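Local coordinates for MutT/nudix family protein (Deinococcus radiodurans, PDB 2W4E) that probably hydrolyses ADP-ribose as a magnesium-dependent Nudix pyrophosphatase, seen here as its Nudix domain after truncation of the N-terminal part, at residues Val8-Val13 and Glu35-Gly40; Val20-Phe25 and Glu57-Ala62; Trp66-Gly71 and Tyr84-Leu89. All coordinates share one frame; numbering follows the deposited sequence.

Contact 1: residues Val8-Val13 and Glu35-Gly40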
loop_
_atom_site.group_PDB
_atom_site.type_symbol
_atom_site.label_atom_id
_atom_site.label_comp_id
_atom_site.label_asym_id
_atom_site.label_seq_id
_atom_site.Cartn_x
_atom_site.Cartn_y
_atom_site.Cartn_z
ATOM N N VAL A 8 -11.938 6.255 -4.749
ATOM C CA VAL A 8 -10.910 6.482 -5.752
ATOM C C VAL A 8 -9.762 7.261 -5.127
ATOM O O VAL A 8 -9.995 8.110 -4.279
ATOM C CB VAL A 8 -11.525 7.197 -6.983
ATOM C CG1 VAL A 8 -12.108 8.562 -6.604
ATOM C CG2 VAL A 8 -10.508 7.302 -8.062
ATOM N N PHE A 9 -8.521 6.910 -5.476
ATOM C CA PHE A 9 -7.355 7.609 -4.963
ATOM C C PHE A 9 -6.637 8.109 -6.195
ATOM O O PHE A 9 -6.489 7.382 -7.174
ATOM C CB PHE A 9 -6.452 6.663 -4.157
ATOM C CG PHE A 9 -6.878 6.507 -2.733
ATOM C CD1 PHE A 9 -6.123 7.065 -1.704
ATOM C CD2 PHE A 9 -8.059 5.829 -2.416
ATOM C CE1 PHE A 9 -6.541 6.970 -0.354
ATOM C CE2 PHE A 9 -8.477 5.737 -1.081
ATOM C CZ PHE A 9 -7.709 6.309 -0.057
ATOM N N ILE A 10 -6.210 9.355 -6.145
ATOM C CA ILE A 10 -5.594 10.016 -7.280
ATOM C C ILE A 10 -4.273 10.628 -6.908
ATOM O O ILE A 10 -4.203 11.565 -6.069
ATOM C CB ILE A 10 -6.496 11.174 -7.846
ATOM C CG1 ILE A 10 -7.879 10.667 -8.264
ATOM C CG2 ILE A 10 -5.791 11.853 -9.067
ATOM C CD1 ILE A 10 -8.911 10.866 -7.206
ATOM N N LEU A 11 -3.228 10.170 -7.576
ATOM C CA LEU A 11 -1.945 10.843 -7.487
ATOM C C LEU A 11 -1.848 11.895 -8.623
ATOM O O LEU A 11 -1.663 11.535 -9.775
ATOM C CB LEU A 11 -0.801 9.814 -7.593
ATOM C CG LEU A 11 0.632 10.367 -7.778
ATOM C CD1 LEU A 11 0.965 11.364 -6.624
ATOM C CD2 LEU A 11 1.597 9.139 -7.804
ATOM N N PRO A 12 -1.982 13.197 -8.304
ATOM C CA PRO A 12 -2.023 14.200 -9.354
ATOM C C PRO A 12 -0.608 14.741 -9.603
ATOM O O PRO A 12 0.105 15.106 -8.635
ATOM C CB PRO A 12 -2.909 15.309 -8.725
ATOM C CG PRO A 12 -3.285 14.812 -7.361
ATOM C CD PRO A 12 -2.166 13.865 -7.006
ATOM N N VAL A 13 -0.181 14.772 -10.868
ATOM C CA VAL A 13 1.172 15.233 -11.201
ATOM C C VAL A 13 1.072 16.331 -12.275
ATOM O O VAL A 13 0.391 16.148 -13.308
ATOM C CB VAL A 13 2.074 14.081 -11.666
ATOM C CG1 VAL A 13 3.418 14.592 -12.259
ATOM C CG2 VAL A 13 2.319 13.029 -10.532
ATOM N N GLU A 35 -1.332 13.112 2.438
ATOM C CA GLU A 35 -2.085 12.154 1.636
ATOM C C GLU A 35 -2.126 12.593 0.176
ATOM O O GLU A 35 -1.907 13.777 -0.140
ATOM C CB GLU A 35 -3.525 12.058 2.144
ATOM C CG GLU A 35 -3.633 11.594 3.601
ATOM C CD GLU A 35 -5.058 11.616 4.109
ATOM O OE1 GLU A 35 -5.854 12.466 3.633
ATOM O OE2 GLU A 35 -5.385 10.786 4.973
ATOM N N ILE A 36 -2.405 11.647 -0.709
ATOM C CA ILE A 36 -2.863 12.015 -2.083
ATOM C C ILE A 36 -4.377 12.331 -2.052
ATOM O O ILE A 36 -4.998 12.265 -0.986
ATOM C CB ILE A 36 -2.491 10.927 -3.145
ATOM C CG1 ILE A 36 -3.179 9.590 -2.849
ATOM C CG2 ILE A 36 -0.934 10.757 -3.255
ATOM C CD1 ILE A 36 -3.057 8.570 -4.073
ATOM N N VAL A 37 -4.961 12.718 -3.192
ATOM C CA VAL A 37 -6.382 13.046 -3.292
ATOM C C VAL A 37 -7.204 11.786 -3.196
ATOM O O VAL A 37 -6.802 10.761 -3.738
ATOM C CB VAL A 37 -6.674 13.798 -4.642
ATOM C CG1 VAL A 37 -8.175 14.014 -4.851
ATOM C CG2 VAL A 37 -5.942 15.148 -4.649
ATOM N N ALA A 38 -8.353 11.837 -2.518
ATOM C CA ALA A 38 -9.199 10.654 -2.440
ATOM C C ALA A 38 -10.606 11.003 -1.995
ATOM O O ALA A 38 -10.820 12.029 -1.348
ATOM C CB ALA A 38 -8.582 9.621 -1.453
ATOM N N GLY A 39 -11.553 10.121 -2.308
ATOM C CA GLY A 39 -12.942 10.274 -1.892
ATOM C C GLY A 39 -13.795 9.093 -2.332
ATOM O O GLY A 39 -13.420 8.338 -3.234
ATOM N N GLY A 40 -14.962 8.946 -1.704
ATOM C CA GLY A 40 -15.865 7.837 -2.050
ATOM C C GLY A 40 -16.447 8.027 -3.433
ATOM O O GLY A 40 -16.611 9.162 -3.882
#
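Strand 37-40 runs antiparallel beside Val-8-Val-13 and offers a compact example of how one short ladder builds two different side-chain faces. Two pairs of backbone bonds join the strands. In the outer pair, Val-8 N reaches Gly-39 O at 3.0 Å, and Gly-39 N returns to Val-8 O; both bonds lie nearly along the C=O axis. The inner pair is less even. Ile-10 N approaches Val-37 O at 2.8 Å and almost straight (171°), although from above the carbonyl plane, whereas the return bond from Val-37 N to Ile-10 O is in plane but bent to 136° and stretched to 3.2 Å. Weaker CA-H...O contacts fill the non-hydrogen-bonded pair, with Ala-38 CA 3.2 Å from Val-8 O and Phe-9 CA directed at Val-37 O.

The aromatic contact is a CH-pi interaction. Phe-9 CG stands anti to the carbonyl carbon, and this lays the ring beneath the Ala-38 methyl, whose CB sits 3.5 Å from the centroid of the Phe-9 ring, over its centre. Ile-36 CG1 meets the edge of the same ring, 4.0 Å from Phe-9 CD1. An alanine here would take away the ring beneath the Ala-38 methyl and beside Ile-36 CG1, and would probably leave both less tightly packed.

Aliphatic packing completes the ladder: Ile-36 CG2 touches Leu-11 CD1, while the two methyls of Val-37 divide their contacts, CG1 meeting Ile-10 CD1 at 4.0 Å and CG2 meeting Pro-12 CG at 3.8 Å.

The face bearing Val-8 and Val-37 rests on helix 47-59, through Ala-51, Glu-54 and Glu-58; Phe-9, Leu-11 and Ile-36 meet helix 126-141, so the ladder lies between helices in the Nudix alpha/beta/alpha sandwich, with strand 82-93 along the other edge of strand 6-14.

Contact 2: residues Val20-Phe25 and Glu57-Ala62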
loop_
_atom_site.group_PDB
_atom_site.type_symbol
_atom_site.label_atom_id
_atom_site.label_comp_id
_atom_site.label_asym_id
_atom_site.label_seq_id
_atom_site.Cartn_x
_atom_site.Cartn_y
_atom_site.Cartn_z
ATOM N N VAL A 20 0.759 16.790 -6.456
ATOM C CA VAL A 20 -0.151 17.620 -5.707
ATOM C C VAL A 20 -0.725 16.825 -4.535
ATOM O O VAL A 20 -1.673 16.059 -4.727
ATOM C CB VAL A 20 -1.281 18.183 -6.596
ATOM C CG1 VAL A 20 -2.156 19.170 -5.785
ATOM C CG2 VAL A 20 -0.662 18.860 -7.859
ATOM N N LEU A 21 -0.150 17.027 -3.348
ATOM C CA LEU A 21 -0.596 16.348 -2.126
ATOM C C LEU A 21 -1.499 17.219 -1.281
ATOM O O LEU A 21 -1.633 18.401 -1.533
ATOM C CB LEU A 21 0.615 15.917 -1.276
ATOM C CG LEU A 21 1.684 15.195 -2.075
ATOM C CD1 LEU A 21 2.855 14.693 -1.192
ATOM C CD2 LEU A 21 0.999 14.009 -2.781
ATOM N N ILE A 22 -2.112 16.620 -0.269
ATOM C CA ILE A 22 -2.845 17.370 0.743
ATOM C C ILE A 22 -2.394 16.991 2.155
ATOM O O ILE A 22 -1.882 15.876 2.374
ATOM C CB ILE A 22 -4.361 17.157 0.646
ATOM C CG1 ILE A 22 -4.699 15.655 0.765
ATOM C CG2 ILE A 22 -4.910 17.785 -0.651
ATOM C CD1 ILE A 22 -6.184 15.359 0.822
ATOM N N ARG A 23 -2.563 17.925 3.094
ATOM C CA ARG A 23 -2.408 17.610 4.528
ATOM C C ARG A 23 -3.795 17.767 5.050
ATOM O O ARG A 23 -4.385 18.842 4.992
ATOM C CB ARG A 23 -1.404 18.509 5.288
ATOM C CG ARG A 23 0.074 18.381 4.822
ATOM C CD ARG A 23 1.097 18.974 5.831
ATOM N NE ARG A 23 2.432 19.039 5.212
ATOM C CZ ARG A 23 3.038 20.149 4.786
ATOM N NH1 ARG A 23 2.454 21.332 4.907
ATOM N NH2 ARG A 23 4.241 20.075 4.222
ATOM N N GLN A 24 -4.342 16.665 5.513
ATOM C CA GLN A 24 -5.700 16.616 5.949
ATOM C C GLN A 24 -5.741 16.201 7.414
ATOM O O GLN A 24 -5.098 15.239 7.787
ATOM C CB GLN A 24 -6.428 15.559 5.130
ATOM C CG GLN A 24 -7.906 15.524 5.404
ATOM C CD GLN A 24 -8.660 14.898 4.261
ATOM O OE1 GLN A 24 -8.169 13.940 3.605
ATOM N NE2 GLN A 24 -9.869 15.384 4.032
ATOM N N PHE A 25 -6.497 16.941 8.224
ATOM C CA PHE A 25 -6.750 16.549 9.615
ATOM C C PHE A 25 -7.468 15.200 9.632
ATOM O O PHE A 25 -8.434 14.990 8.889
ATOM C CB PHE A 25 -7.618 17.599 10.337
ATOM C CG PHE A 25 -7.803 17.319 11.813
ATOM C CD1 PHE A 25 -6.783 17.584 12.710
ATOM C CD2 PHE A 25 -8.995 16.770 12.295
ATOM C CE1 PHE A 25 -6.935 17.306 14.091
ATOM C CE2 PHE A 25 -9.159 16.481 13.679
ATOM C CZ PHE A 25 -8.130 16.763 14.565
ATOM N N GLU A 57 -12.772 19.026 -6.726
ATOM C CA GLU A 57 -13.263 19.450 -5.423
ATOM C C GLU A 57 -12.177 19.569 -4.349
ATOM O O GLU A 57 -12.182 20.527 -3.563
ATOM C CB GLU A 57 -14.399 18.529 -4.944
ATOM C CG GLU A 57 -15.552 18.456 -5.912
ATOM C CD GLU A 57 -16.726 17.558 -5.424
ATOM O OE1 GLU A 57 -17.852 17.803 -5.908
ATOM O OE2 GLU A 57 -16.536 16.622 -4.595
ATOM N N GLU A 58 -11.224 18.640 -4.308
ATOM C CA GLU A 58 -10.247 18.652 -3.221
ATOM C C GLU A 58 -9.085 19.612 -3.431
ATOM O O GLU A 58 -8.615 20.181 -2.462
ATOM C CB GLU A 58 -9.697 17.242 -2.891
ATOM C CG GLU A 58 -10.478 16.536 -1.813
ATOM C CD GLU A 58 -9.672 15.457 -1.097
ATOM O OE1 GLU A 58 -9.910 15.240 0.111
ATOM O OE2 GLU A 58 -8.811 14.817 -1.730
ATOM N N VAL A 59 -8.588 19.764 -4.660
ATOM C CA VAL A 59 -7.390 20.580 -4.884
ATOM C C VAL A 59 -7.546 21.594 -6.010
ATOM O O VAL A 59 -6.585 22.293 -6.343
ATOM C CB VAL A 59 -6.104 19.735 -5.198
ATOM C CG1 VAL A 59 -5.611 18.975 -3.968
ATOM C CG2 VAL A 59 -6.314 18.814 -6.414
ATOM N N GLY A 60 -8.736 21.627 -6.595
ATOM C CA GLY A 60 -9.065 22.536 -7.710
ATOM C C GLY A 60 -8.271 22.138 -8.941
ATOM O O GLY A 60 -7.742 22.993 -9.636
ATOM N N GLY A 61 -8.168 20.841 -9.192
ATOM C CA GLY A 61 -7.258 20.350 -10.237
ATOM C C GLY A 61 -8.036 19.807 -11.405
ATOM O O GLY A 61 -9.183 19.422 -11.233
ATOM N N ALA A 62 -7.421 19.791 -12.601
ATOM C CA ALA A 62 -7.924 19.021 -13.752
ATOM C C ALA A 62 -6.740 18.334 -14.412
ATOM O O ALA A 62 -5.647 18.853 -14.385
ATOM C CB ALA A 62 -8.593 19.946 -14.750
#
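Val-20 opens the contact, its CG1 held anti to the backbone N (chi1 -175°) and set obliquely against Val-59 CG1 at 3.9 Å. Two residues on, Ile-22 brings two separate branches to the helix end. Its CG2 crosses the same Val-59 CG1 at 3.6 Å, so that this one methyl touches both strand residues. Its other branch leaves through CG1 in the crowded position between N and the carbonyl carbon (chi1 57°), which carries CD1 up to the carboxylate of Glu-58, 3.7 Å from OE2 and 3.8 Å from OE1.

Glu-58 and Val-59 lie where the helix of the Nudix box gives out, and Gly-60, with its positive phi of 67°, is the first residue to leave helical geometry. The methyl of Ile-22 only touches the Glu-58 carboxylate; OE2 accepts a hydrogen bond from the backbone N of Ala-38, which ties the helix to strand 37-40.

Last along the strand comes Gln-24, extended beyond CG, its side chain crossing that of Glu-58 at about a right angle, near the carboxylate; Ile-104 of strand 104-110 touches the side chains of both residues.

Contact 3: residues Trp66-Gly71 and Tyr84-Leu89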
loop_
_atom_site.group_PDB
_atom_site.type_symbol
_atom_site.label_atom_id
_atom_site.label_comp_id
_atom_site.label_asym_id
_atom_site.label_seq_id
_atom_site.Cartn_x
_atom_site.Cartn_y
_atom_site.Cartn_z
ATOM N N TRP A 66 -5.214 10.272 -17.717
ATOM C CA TRP A 66 -5.485 9.404 -16.555
ATOM C C TRP A 66 -4.915 8.021 -16.812
ATOM O O TRP A 66 -5.131 7.459 -17.876
ATOM C CB TRP A 66 -7.006 9.272 -16.329
ATOM C CG TRP A 66 -7.656 10.523 -15.838
ATOM C CD1 TRP A 66 -8.228 11.514 -16.588
ATOM C CD2 TRP A 66 -7.782 10.923 -14.474
ATOM N NE1 TRP A 66 -8.700 12.506 -15.759
ATOM C CE2 TRP A 66 -8.435 12.168 -14.462
ATOM C CE3 TRP A 66 -7.371 10.361 -13.261
ATOM C CZ2 TRP A 66 -8.735 12.849 -13.282
ATOM C CZ3 TRP A 66 -7.698 11.036 -12.070
ATOM C CH2 TRP A 66 -8.359 12.266 -12.097
ATOM N N VAL A 67 -4.186 7.469 -15.855
ATOM C CA VAL A 67 -3.607 6.119 -15.979
ATOM C C VAL A 67 -4.124 5.293 -14.779
ATOM O O VAL A 67 -3.761 5.582 -13.620
ATOM C CB VAL A 67 -2.052 6.126 -15.978
ATOM C CG1 VAL A 67 -1.466 4.664 -16.102
ATOM C CG2 VAL A 67 -1.503 7.004 -17.118
ATOM N N PRO A 68 -5.011 4.296 -15.037
ATOM C CA PRO A 68 -5.528 3.504 -13.921
ATOM C C PRO A 68 -4.464 2.578 -13.379
ATOM O O PRO A 68 -3.644 2.081 -14.124
ATOM C CB PRO A 68 -6.691 2.668 -14.549
ATOM C CG PRO A 68 -6.979 3.287 -15.877
ATOM C CD PRO A 68 -5.638 3.918 -16.321
ATOM N N LEU A 69 -4.474 2.347 -12.076
ATOM C CA LEU A 69 -3.455 1.463 -11.442
ATOM C C LEU A 69 -4.190 0.349 -10.714
ATOM O O LEU A 69 -5.399 0.444 -10.553
ATOM C CB LEU A 69 -2.638 2.269 -10.450
ATOM C CG LEU A 69 -1.761 3.346 -11.087
ATOM C CD1 LEU A 69 -1.283 4.263 -9.952
ATOM C CD2 LEU A 69 -0.615 2.757 -11.893
ATOM N N PRO A 70 -3.483 -0.708 -10.254
ATOM C CA PRO A 70 -4.248 -1.851 -9.675
ATOM C C PRO A 70 -5.087 -1.526 -8.416
ATOM O O PRO A 70 -4.533 -1.084 -7.413
ATOM C CB PRO A 70 -3.156 -2.876 -9.325
ATOM C CG PRO A 70 -2.040 -2.557 -10.370
ATOM C CD PRO A 70 -2.077 -1.051 -10.563
ATOM N N GLY A 71 -6.386 -1.816 -8.453
ATOM C CA GLY A 71 -7.252 -1.739 -7.264
ATOM C C GLY A 71 -6.792 -2.613 -6.086
ATOM O O GLY A 71 -6.081 -3.605 -6.293
ATOM N N TYR A 84 -9.532 2.216 -5.556
ATOM C CA TYR A 84 -9.041 2.251 -6.918
ATOM C C TYR A 84 -8.071 3.400 -7.145
ATOM O O TYR A 84 -8.485 4.567 -7.174
ATOM C CB TYR A 84 -10.211 2.354 -7.922
ATOM C CG TYR A 84 -11.020 1.091 -7.969
ATOM C CD1 TYR A 84 -10.604 0.005 -8.732
ATOM C CD2 TYR A 84 -12.203 0.980 -7.231
ATOM C CE1 TYR A 84 -11.343 -1.173 -8.767
ATOM C CE2 TYR A 84 -12.959 -0.206 -7.266
ATOM C CZ TYR A 84 -12.510 -1.260 -8.022
ATOM O OH TYR A 84 -13.246 -2.411 -8.029
ATOM N N PRO A 85 -6.778 3.089 -7.305
ATOM C CA PRO A 85 -5.828 4.191 -7.501
ATOM C C PRO A 85 -5.686 4.612 -8.968
ATOM O O PRO A 85 -5.776 3.751 -9.865
ATOM C CB PRO A 85 -4.512 3.641 -6.936
ATOM C CG PRO A 85 -4.604 2.145 -7.112
ATOM C CD PRO A 85 -6.114 1.798 -7.090
ATOM N N LEU A 86 -5.557 5.925 -9.215
ATOM C CA LEU A 86 -5.209 6.427 -10.548
ATOM C C LEU A 86 -4.059 7.439 -10.497
ATOM O O LEU A 86 -3.975 8.284 -9.562
ATOM C CB LEU A 86 -6.421 7.020 -11.309
ATOM C CG LEU A 86 -7.549 6.009 -11.678
ATOM C CD1 LEU A 86 -8.624 6.089 -10.659
ATOM C CD2 LEU A 86 -8.144 6.244 -13.094
ATOM N N LEU A 87 -3.217 7.375 -11.516
ATOM C CA LEU A 87 -2.247 8.438 -11.771
ATOM C C LEU A 87 -2.833 9.505 -12.736
ATOM O O LEU A 87 -3.199 9.192 -13.887
ATOM C CB LEU A 87 -1.005 7.826 -12.368
ATOM C CG LEU A 87 0.063 8.798 -12.872
ATOM C CD1 LEU A 87 0.631 9.663 -11.678
ATOM C CD2 LEU A 87 1.178 7.997 -13.531
ATOM N N ALA A 88 -2.915 10.744 -12.275
ATOM C CA ALA A 88 -3.368 11.861 -13.135
ATOM C C ALA A 88 -2.153 12.721 -13.584
ATOM O O ALA A 88 -1.344 13.177 -12.757
ATOM C CB ALA A 88 -4.429 12.710 -12.397
ATOM N N LEU A 89 -2.022 12.932 -14.895
ATOM C CA LEU A 89 -0.864 13.670 -15.434
ATOM C C LEU A 89 -1.308 14.986 -16.039
ATOM O O LEU A 89 -2.523 15.203 -16.283
ATOM C CB LEU A 89 -0.122 12.807 -16.480
ATOM C CG LEU A 89 0.284 11.505 -15.756
ATOM C CD1 LEU A 89 0.345 10.312 -16.653
ATOM C CD2 LEU A 89 1.595 11.656 -14.918
#
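Trp-66-Pro-68 and Tyr-84-Leu-89 pair as antiparallel strands whose axes approach to 4.6 Å, with Val-67 and Leu-87 exchanging two in-plane N-H...O bonds of 2.8 Å, Val-67 N to Leu-87 O and Leu-87 N to Val-67 O. Beyond the strand proper, Leu-69 N still reaches Pro-85 O at 2.9 Å, but from above the carbonyl plane, where the regular strand gives way to loop that still runs beside Tyr-84 and Pro-85.

On the face with Leu-86 and Ala-88, the indole of Trp-66 lies across its partner strand. Its CG is anti to the carbonyl carbon (chi1 -70°), and the ring swings over the neighbouring strand until Ala-88 CB lies 3.9 Å from the centroid of the Trp-66 six-membered ring, a CH-pi contact displaced toward the rim. Leu-86 CB comes to the edge of the indole, 4.0 Å from Trp-66 CE3, while its CD2 reaches Pro-68 CA and CB. On the reverse face Val-67 CB and Leu-87 CB stand directly side by side, and Val-67 CG2 meets Leu-89 CD1 at 3.8 Å.

Past the regular strand, the Pro-85 ring packs against the 69-71 backbone and Leu-69. Its CG touches Leu-69 CB and comes within 3.2 Å of Pro-70 O, a carbonyl that accepts a hydrogen bond from Gln-134 NE2.

Helix 126-141 packs on Leu-69, Pro-85 and Leu-87, whereas Trp-66 reaches Ala-51 and Leu-55 of helix 47-59 on the other side; strand 6-14 continues the sheet beyond strand 82-93, parallel to it.

From the N terminus, strand 6-14 turns into strand 18-26 before the chain returns at 35-40 to close contact 1. Contact 2 has by then already opened, at 20-25, and closes only at the end of the Nudix-box helix, so the two loops cross. Pro-12 O to Val-20 N and Ile-22 O to Glu-35 N bind their strands together at the seam between the two sheets. Contact 3 follows in series, closing a short loop after residues 61-62. Its strand 82-93 then comes back to lie parallel to strand 6-14, where Leu-86 N meets Phe-9 O, so contacts 1 and 3 share one sheet; contact 2 lies across the chain's centre from contact 3.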